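Local coordinates for 35 kDa hemin binding protein (PDB 5Y1A) that is a cargo protein of the type IX secretion system, named for hemin binding, with a thioredoxin domain that probably takes part in thiol-disulfide chemistry, at residues K186-P191 and I242-V247; K86-V91 and T207-L212. All coordinates share one frame; numbering follows the deposited sequence. Where two conformers were deposited one is given.

Interaction 1 of 2, residues K186-P191 and I242-V247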
ATOM      1  N   LYS A 186      -0.395   1.184  -5.173  0.50  9.83           N
ATOM      2  CA  LYS A 186      -1.187   0.819  -6.359  0.50  9.83           C
ATOM      3  C   LYS A 186      -0.297   0.869  -7.599  0.50  9.95           C
ATOM      4  O   LYS A 186       0.345   1.896  -7.863  0.50 10.05           O
ATOM      5  CB  LYS A 186      -2.369   1.775  -6.517  0.50 10.58           C
ATOM      6  CG  LYS A 186      -3.327   1.436  -7.677  0.50 11.12           C
ATOM      7  CD  LYS A 186      -4.098   0.146  -7.399  0.50 11.52           C
ATOM      8  CE  LYS A 186      -4.986  -0.282  -8.576  0.50 13.25           C
ATOM      9  NZ  LYS A 186      -4.219  -0.950  -9.658  0.50 14.81           N
ATOM     10  N   ASN A 187      -0.260  -0.245  -8.339  1.00  9.69           N
ATOM     11  CA  ASN A 187       0.506  -0.353  -9.602  1.00  9.70           C
ATOM     12  C   ASN A 187      -0.416  -0.285 -10.790  1.00 10.40           C
ATOM     13  O   ASN A 187      -1.644  -0.427 -10.624  1.00 10.40           O
ATOM     14  CB  ASN A 187       1.312  -1.642  -9.634  1.00 11.03           C
ATOM     15  CG  ASN A 187       2.249  -1.751  -8.449  1.00 12.71           C
ATOM     16  OD1 ASN A 187       2.967  -0.791  -8.124  1.00 11.14           O
ATOM     17  ND2 ASN A 187       2.244  -2.910  -7.787  1.00 12.62           N
ATOM     18  N   ASN A 188       0.167  -0.103 -11.983  1.00  9.58           N
ATOM     19  CA  ASN A 188      -0.616   0.041 -13.222  1.00 10.64           C
ATOM     20  C   ASN A 188      -1.827   0.935 -13.054  1.00 11.22           C
ATOM     21  O   ASN A 188      -2.972   0.580 -13.423  1.00 12.48           O
ATOM     22  CB  ASN A 188      -1.035  -1.336 -13.744  1.00 10.86           C
ATOM     23  CG  ASN A 188       0.140  -2.179 -14.136  1.00 12.68           C
ATOM     24  OD1 ASN A 188       1.118  -1.675 -14.681  1.00 13.46           O
ATOM     25  ND2 ASN A 188       0.057  -3.482 -13.859  1.00 15.59           N
ATOM     26  N   MET A 189      -1.578   2.115 -12.515  1.00 10.34           N
ATOM     27  CA  MET A 189      -2.644   2.984 -12.106  1.00 10.60           C
ATOM     28  C   MET A 189      -2.884   4.076 -13.124  1.00 11.48           C
ATOM     29  O   MET A 189      -1.971   4.813 -13.470  1.00 11.44           O
ATOM     30  CB  MET A 189      -2.299   3.631 -10.747  1.00 10.90           C
ATOM     31  CG  MET A 189      -3.348   4.623 -10.258  1.00 11.28           C
ATOM     32  SD  MET A 189      -2.843   5.483  -8.694  1.00  6.94           S
ATOM     33  CE  MET A 189      -4.308   6.442  -8.417  1.00 14.22           C
ATOM     34  N   LYS A 190      -4.125   4.203 -13.578  1.00 12.77           N
ATOM     35  CA  LYS A 190      -4.476   5.311 -14.459  1.00 14.70           C
ATOM     36  C   LYS A 190      -4.388   6.627 -13.676  1.00 13.37           C
ATOM     37  O   LYS A 190      -4.973   6.731 -12.597  1.00 14.20           O
ATOM     38  CB  LYS A 190      -5.895   5.149 -15.026  1.00 15.09           C
ATOM     39  CG  LYS A 190      -6.255   6.280 -16.000  1.00 17.66           C
ATOM     40  CD  LYS A 190      -7.534   5.975 -16.796  1.00 18.97           C
ATOM     41  CE  LYS A 190      -7.705   6.952 -17.969  1.00 24.41           C
ATOM     42  NZ  LYS A 190      -9.147   6.995 -18.434  1.00 29.61           N
ATOM     43  N   PRO A 191      -3.636   7.612 -14.195  1.00 13.12           N
ATOM     44  CA  PRO A 191      -3.595   8.916 -13.518  1.00 13.12           C
ATOM     45  C   PRO A 191      -4.986   9.534 -13.340  1.00 13.95           C
ATOM     46  O   PRO A 191      -5.904   9.237 -14.123  1.00 13.68           O
ATOM     47  CB  PRO A 191      -2.744   9.769 -14.463  1.00 12.92           C
ATOM     48  CG  PRO A 191      -1.835   8.777 -15.121  1.00 13.95           C
ATOM     49  CD  PRO A 191      -2.736   7.588 -15.366  1.00 13.58           C
ATOM     50  N   ILE A 242      -8.535  -3.575  -5.978  1.00 13.84           N
ATOM     51  CA  ILE A 242      -7.454  -4.375  -5.379  1.00 14.34           C
ATOM     52  C   ILE A 242      -6.406  -4.878  -6.396  1.00 13.53           C
ATOM     53  O   ILE A 242      -5.263  -5.151  -6.031  1.00 13.39           O
ATOM     54  CB  ILE A 242      -8.016  -5.578  -4.576  1.00 14.41           C
ATOM     55  CG1 ILE A 242      -6.922  -6.198  -3.709  1.00 15.08           C
ATOM     56  CG2 ILE A 242      -8.686  -6.626  -5.515  1.00 14.64           C
ATOM     57  CD1 ILE A 242      -7.460  -7.028  -2.538  1.00 17.66           C
ATOM     58  N   LYS A 243      -6.806  -5.027  -7.656  0.50 13.48           N
ATOM     59  CA  LYS A 243      -5.897  -5.535  -8.676  0.50 13.19           C
ATOM     60  C   LYS A 243      -4.611  -4.692  -8.687  0.50 12.73           C
ATOM     61  O   LYS A 243      -4.662  -3.459  -8.614  0.50 12.09           O
ATOM     62  CB  LYS A 243      -6.590  -5.524 -10.040  0.50 13.18           C
ATOM     63  CG  LYS A 243      -5.777  -6.052 -11.221  0.50 14.90           C
ATOM     64  CD  LYS A 243      -6.568  -5.817 -12.505  0.50 17.73           C
ATOM     65  CE  LYS A 243      -5.673  -5.697 -13.723  0.50 20.54           C
ATOM     66  NZ  LYS A 243      -6.435  -5.082 -14.867  0.50 21.29           N
ATOM     67  N   ASP A 244      -3.483  -5.393  -8.742  1.00 12.27           N
ATOM     68  CA  ASP A 244      -2.118  -4.807  -8.799  1.00 12.20           C
ATOM     69  C   ASP A 244      -1.801  -3.894  -7.609  1.00 12.41           C
ATOM     70  O   ASP A 244      -1.381  -2.754  -7.806  1.00 13.15           O
ATOM     71  CB  ASP A 244      -1.940  -3.998 -10.102  1.00 12.85           C
ATOM     72  CG  ASP A 244      -2.044  -4.847 -11.334  1.00 17.05           C
ATOM     73  OD1 ASP A 244      -1.548  -5.985 -11.292  1.00 21.89           O
ATOM     74  OD2 ASP A 244      -2.623  -4.371 -12.332  1.00 18.06           O
ATOM     75  N   THR A 245      -2.040  -4.377  -6.392  1.00 10.99           N
ATOM     76  CA  THR A 245      -1.716  -3.639  -5.170  1.00 10.67           C
ATOM     77  C   THR A 245      -0.703  -4.415  -4.342  1.00 10.38           C
ATOM     78  O   THR A 245      -0.715  -5.652  -4.324  1.00 10.41           O
ATOM     79  CB  THR A 245      -2.967  -3.350  -4.286  1.00 10.24           C
ATOM     80  OG1 THR A 245      -3.686  -4.564  -4.030  1.00 10.87           O
ATOM     81  CG2 THR A 245      -3.879  -2.348  -4.963  1.00 10.42           C
ATOM     82  N   ASP A 246       0.172  -3.670  -3.659  1.00 10.90           N
ATOM     83  CA  ASP A 246       1.145  -4.218  -2.711  1.00 10.17           C
ATOM     84  C   ASP A 246       0.910  -3.579  -1.331  1.00 10.08           C
ATOM     85  O   ASP A 246       0.360  -2.479  -1.256  1.00  9.47           O
ATOM     86  CB  ASP A 246       2.576  -3.868  -3.149  1.00 10.62           C
ATOM     87  CG  ASP A 246       2.973  -4.544  -4.464  1.00 12.82           C
ATOM     88  OD1 ASP A 246       2.656  -5.740  -4.632  1.00 12.17           O
ATOM     89  OD2 ASP A 246       3.584  -3.877  -5.324  1.00 13.50           O
ATOM     90  N   VAL A 247       1.350  -4.250  -0.265  1.00  9.92           N
ATOM     91  CA  VAL A 247       1.455  -3.588   1.057  1.00  9.39           C
ATOM     92  C   VAL A 247       2.922  -3.614   1.423  1.00  9.77           C
ATOM     93  O   VAL A 247       3.578  -4.676   1.381  1.00  9.30           O
ATOM     94  CB  VAL A 247       0.627  -4.257   2.176  1.00 10.42           C
ATOM     95  CG1 VAL A 247       0.886  -3.553   3.547  1.00  9.82           C
ATOM     96  CG2 VAL A 247      -0.858  -4.206   1.825  1.00  9.54           C
TER
HETATM   97  O   HOH W   1       4.650  -1.288  -5.272  1.00 15.71           O

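Interaction 2 of 2, residues K86-V91 and T207-L212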
ATOM      1  N   LYS A  86      -5.606  15.178  -3.620  0.50 10.85           N
ATOM      2  CA  LYS A  86      -6.960  15.682  -3.399  0.50 11.71           C
ATOM      3  C   LYS A  86      -7.886  14.528  -3.026  0.50 12.20           C
ATOM      4  O   LYS A  86      -8.626  14.609  -2.038  0.50 11.64           O
ATOM      5  CB  LYS A  86      -7.503  16.360  -4.656  0.50 11.85           C
ATOM      6  CG  LYS A  86      -8.824  17.103  -4.415  0.50 13.29           C
ATOM      7  CD  LYS A  86      -8.674  18.600  -4.638  0.50 16.91           C
ATOM      8  CE  LYS A  86      -8.842  18.946  -6.111  0.50 17.80           C
ATOM      9  NZ  LYS A  86      -7.904  18.180  -6.990  0.50 19.55           N
ATOM     10  N   LYS A  87      -7.842  13.464  -3.829  1.00 12.46           N
ATOM     11  CA  LYS A  87      -8.762  12.337  -3.678  1.00 13.01           C
ATOM     12  C   LYS A  87      -8.447  11.533  -2.407  1.00 12.76           C
ATOM     13  O   LYS A  87      -9.369  11.045  -1.716  1.00 12.42           O
ATOM     14  CB  LYS A  87      -8.728  11.476  -4.947  1.00 13.25           C
ATOM     15  CG  LYS A  87      -9.700  10.339  -4.948  1.00 17.61           C
ATOM     16  CD  LYS A  87      -9.854   9.769  -6.348  1.00 21.21           C
ATOM     17  CE  LYS A  87     -10.651   8.477  -6.285  1.00 24.87           C
ATOM     18  NZ  LYS A  87     -12.109   8.733  -6.448  1.00 27.69           N
ATOM     19  N   TRP A  88      -7.145  11.417  -2.096  1.00 11.09           N
ATOM     20  CA  TRP A  88      -6.668  10.765  -0.879  1.00 11.48           C
ATOM     21  C   TRP A  88      -5.855  11.755  -0.046  1.00 11.28           C
ATOM     22  O   TRP A  88      -4.619  11.742  -0.081  1.00 11.33           O
ATOM     23  CB  TRP A  88      -5.796   9.542  -1.222  1.00 10.59           C
ATOM     24  CG  TRP A  88      -6.589   8.442  -1.905  1.00 11.28           C
ATOM     25  CD1 TRP A  88      -7.347   7.499  -1.302  1.00 11.74           C
ATOM     26  CD2 TRP A  88      -6.692   8.213  -3.315  1.00 11.41           C
ATOM     27  NE1 TRP A  88      -7.931   6.669  -2.258  1.00 11.88           N
ATOM     28  CE2 TRP A  88      -7.551   7.098  -3.499  1.00 12.29           C
ATOM     29  CE3 TRP A  88      -6.159   8.861  -4.451  1.00 11.13           C
ATOM     30  CZ2 TRP A  88      -7.859   6.583  -4.770  1.00 11.37           C
ATOM     31  CZ3 TRP A  88      -6.455   8.352  -5.710  1.00 11.96           C
ATOM     32  CH2 TRP A  88      -7.302   7.224  -5.862  1.00 12.87           C
ATOM     33  N   PRO A  89      -6.541  12.621   0.718  1.00 10.97           N
ATOM     34  CA  PRO A  89      -5.838  13.695   1.437  1.00 11.13           C
ATOM     35  C   PRO A  89      -4.805  13.218   2.450  1.00 10.35           C
ATOM     36  O   PRO A  89      -3.881  13.974   2.744  1.00 10.47           O
ATOM     37  CB  PRO A  89      -6.973  14.464   2.143  1.00 11.81           C
ATOM     38  CG  PRO A  89      -8.226  14.050   1.451  1.00 14.21           C
ATOM     39  CD  PRO A  89      -7.995  12.656   0.938  1.00 11.97           C
ATOM     40  N   ARG A  90      -4.896  11.977   2.937  1.00  9.98           N
ATOM     41  CA  ARG A  90      -3.888  11.513   3.897  1.00 10.12           C
ATOM     42  C   ARG A  90      -2.529  11.353   3.193  1.00  9.89           C
ATOM     43  O   ARG A  90      -1.488  11.397   3.847  1.00  9.50           O
ATOM     44  CB  ARG A  90      -4.320  10.216   4.578  1.00 10.22           C
ATOM     45  CG  ARG A  90      -5.530  10.398   5.531  1.00 10.88           C
ATOM     46  CD  ARG A  90      -6.025   9.090   6.160  1.00 12.01           C
ATOM     47  NE  ARG A  90      -4.904   8.252   6.582  1.00 12.24           N
ATOM     48  CZ  ARG A  90      -4.209   8.380   7.714  1.00 15.32           C
ATOM     49  NH1 ARG A  90      -4.518   9.314   8.622  1.00 15.19           N
ATOM     50  NH2 ARG A  90      -3.185   7.552   7.924  1.00 11.34           N
ATOM     51  N   VAL A  91      -2.558  11.164   1.875  1.00 10.02           N
ATOM     52  CA  VAL A  91      -1.321  11.179   1.064  1.00  9.96           C
ATOM     53  C   VAL A  91      -0.659  12.580   1.107  1.00 10.06           C
ATOM     54  O   VAL A  91       0.561  12.694   1.264  1.00  9.58           O
ATOM     55  CB  VAL A  91      -1.547  10.692  -0.411  1.00  9.95           C
ATOM     56  CG1 VAL A  91      -0.250  10.819  -1.230  1.00  8.30           C
ATOM     57  CG2 VAL A  91      -2.074   9.240  -0.464  1.00  9.94           C
ATOM     58  N   THR A 207       2.417   3.442  -6.190  1.00  9.28           N
ATOM     59  CA  THR A 207       1.919   4.761  -5.776  1.00 10.38           C
ATOM     60  C   THR A 207       1.172   4.663  -4.438  1.00  9.56           C
ATOM     61  O   THR A 207       0.271   3.844  -4.275  1.00  9.42           O
ATOM     62  CB  THR A 207       1.064   5.331  -6.905  1.00 12.09           C
ATOM     63  OG1 THR A 207       1.921   5.529  -8.042  1.00 12.25           O
ATOM     64  CG2 THR A 207       0.403   6.671  -6.519  1.00 11.98           C
ATOM     65  N   VAL A 208       1.575   5.478  -3.465  1.00  8.45           N
ATOM     66  CA  VAL A 208       0.955   5.400  -2.148  1.00  8.47           C
ATOM     67  C   VAL A 208      -0.478   5.939  -2.171  1.00  7.56           C
ATOM     68  O   VAL A 208      -0.687   7.091  -2.522  1.00  8.31           O
ATOM     69  CB  VAL A 208       1.752   6.195  -1.103  1.00  7.50           C
ATOM     70  CG1 VAL A 208       1.049   6.083   0.250  1.00  9.53           C
ATOM     71  CG2 VAL A 208       3.189   5.661  -1.022  1.00  9.58           C
ATOM     72  N   LEU A 209      -1.454   5.104  -1.824  1.00  8.02           N
ATOM     73  CA  LEU A 209      -2.836   5.594  -1.685  1.00  8.31           C
ATOM     74  C   LEU A 209      -3.382   5.536  -0.279  1.00  8.24           C
ATOM     75  O   LEU A 209      -4.404   6.223   0.017  1.00  8.14           O
ATOM     76  CB  LEU A 209      -3.808   4.836  -2.608  1.00  8.22           C
ATOM     77  CG  LEU A 209      -3.444   4.963  -4.093  1.00  7.58           C
ATOM     78  CD1 LEU A 209      -4.544   4.232  -4.902  1.00 10.86           C
ATOM     79  CD2 LEU A 209      -3.266   6.423  -4.575  1.00  8.40           C
ATOM     80  N   MET A 210      -2.771   4.688   0.553  1.00  7.49           N
ATOM     81  CA  MET A 210      -3.154   4.583   1.963  1.00  7.68           C
ATOM     82  C   MET A 210      -1.944   4.466   2.873  1.00  8.21           C
ATOM     83  O   MET A 210      -0.931   3.855   2.509  1.00  9.10           O
ATOM     84  CB  MET A 210      -4.092   3.378   2.232  1.00  6.46           C
ATOM     85  CG  MET A 210      -5.314   3.274   1.314  1.00  7.27           C
ATOM     86  SD  MET A 210      -6.359   1.785   1.659  1.00  4.11           S
ATOM     87  CE  MET A 210      -6.963   2.163   3.292  1.00 15.07           C
ATOM     88  N   ILE A 211      -2.079   5.023   4.071  1.00  8.01           N
ATOM     89  CA  ILE A 211      -1.101   4.865   5.148  1.00  8.40           C
ATOM     90  C   ILE A 211      -1.894   4.275   6.316  1.00  9.29           C
ATOM     91  O   ILE A 211      -2.878   4.876   6.786  1.00  8.19           O
ATOM     92  CB  ILE A 211      -0.418   6.224   5.562  1.00  8.67           C
ATOM     93  CG1 ILE A 211       0.198   6.940   4.325  1.00 10.09           C
ATOM     94  CG2 ILE A 211       0.652   5.973   6.649  1.00  9.24           C
ATOM     95  CD1 ILE A 211      -0.721   7.925   3.569  1.00  6.99           C
ATOM     96  N   LEU A 212      -1.460   3.110   6.782  1.00  8.48           N
ATOM     97  CA  LEU A 212      -2.267   2.317   7.711  1.00  9.77           C
ATOM     98  C   LEU A 212      -2.245   2.766   9.171  1.00 10.67           C
ATOM     99  O   LEU A 212      -3.125   2.365   9.952  1.00 11.40           O
ATOM    100  CB  LEU A 212      -1.894   0.854   7.590  1.00  9.76           C
ATOM    101  CG  LEU A 212      -2.116   0.275   6.180  1.00 10.61           C
ATOM    102  CD1 LEU A 212      -1.879  -1.232   6.205  1.00 12.16           C
ATOM    103  CD2 LEU A 212      -3.522   0.596   5.598  1.00 11.61           C
TER
HETATM  104  O   HOH W   2      -4.678   6.328   4.494  1.00 10.38           O

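Interaction 1 of 2, residues K186-P191 and I242-V247
Strand 179-186 ends at Lys-186, and beside it strand 245-252 begins at Thr-245. The two residues form an antiparallel, non-hydrogen-bonded pair, and their side chains lie on the same face of the sheet. The side chain of Lys-186 leaves CB with CG anti to the backbone N (chi1 -176°) and packs with CB against Leu-209 on the neighbouring strand 207-220. A bend at chi2 then carries CD to Thr-245 CG2, 3.5 Å away, which is tight for two carbons. Beyond it, CE passes Lys-243 O, and a second bend at chi4 (79°) sets the ammonium between Lys-243 O and Asn-187 O. There NZ gives one hydrogen bond to Lys-243 O (2.8 Å), meeting it from above the carbonyl plane. NZ gives a second to Asn-187 O (2.8 Å), nearly along that C=O axis. The lysine thus clasps a carbonyl of each segment. Asp-244 OD2 stays 4.6 Å from NZ, so the carboxylate may help to stabilise the charge without touching it.

Past the bridge the backbone adds a nearly straight bond, Asn-187 N to Asp-244 O, at 2.8 Å. Asn-187 ND2 reaches Asp-246 OD2 at 3.0 Å. The acceptor lies in the amide plane, but the carboxylate is approached from above its own plane. Asn-187 OD1 takes the backbone N-H of His-206, so both ends of the amide are held. Further out, Asn-188 ND2 makes a weak bond to Asp-244 OD2, with amide and carboxylate planes almost perpendicular. Asn-188, with positive phi, and Met-189 sit together opposite His-204 as a G1 beta bulge. The whole is an antiparallel strand pair fraying into loops, at one end of a four-stranded sheet in the beta-sandwich domain.

Interaction 2 of 2, residues K86-V91 and T207-L212
Thioredoxin-type and beta-sandwich parts of the chain meet here: the junction of helices 83-87 and 89-102 lies against strand 207-220. Trp-88, the first residue to leave helical geometry after helix 83-87, points its side chain at the strand. Leu-209 CD2 sits over one face of the indole in a CH-pi contact, 4.0 Å from the centroid of the six-membered ring. Leu-209 O also stands over this face, 3.5 Å from Trp-88 CD1, while NE1 bonds to Asp-238 O. Lys-87 CG lies over the opposite face. A classic beta bulge at Leu-209 and Met-210, opposite Val-184, interrupts the strand. One turn on, Val-91 CG2 rests 3.3 Å from Val-208 O, and Ile-211 CD1 comes to 3.6 Å from Arg-90 O.

The Arg-90 chain bends at chi3 (42°) and sends NH2 to Ile-211 O at 2.9 Å, with the donor above the carbonyl plane. NH2 also bonds to Ser-213 O, and NH1 to Thr-214 O. Water 2 accepts from both Arg-90 NE and Ile-211 N. Each guanidinium nitrogen therefore has an oxygen partner, and the charge is probably spread over neutral carbonyls and water, beside a largely apolar patch of Trp-88, Leu-209, Val-91 and Ile-211.

The centres of the two interactions lie about 13 Å apart, and both reach the antiparallel sheet ordered 207-220, 179-186, 245-252, 263-270. Interaction 1 joins the two middle strands near their ends. Interaction 2 brings helical residues onto the outer strand 207-220. Along the chain the order is 86-91, 186-191, 207-212, 242-247, so the segments alternate. The contacts also touch directly: Lys-186 N lies 2.9 Å from Thr-207 O, a probable hydrogen bond, and Met-189 CE packs against Trp-88 CZ3 and Leu-209 CD2. The loop after strand 179-186 therefore lines the same apolar patch as the helices. The two contacts lie near the join of the thioredoxin-type and beta-sandwich parts, and probably help hold them together.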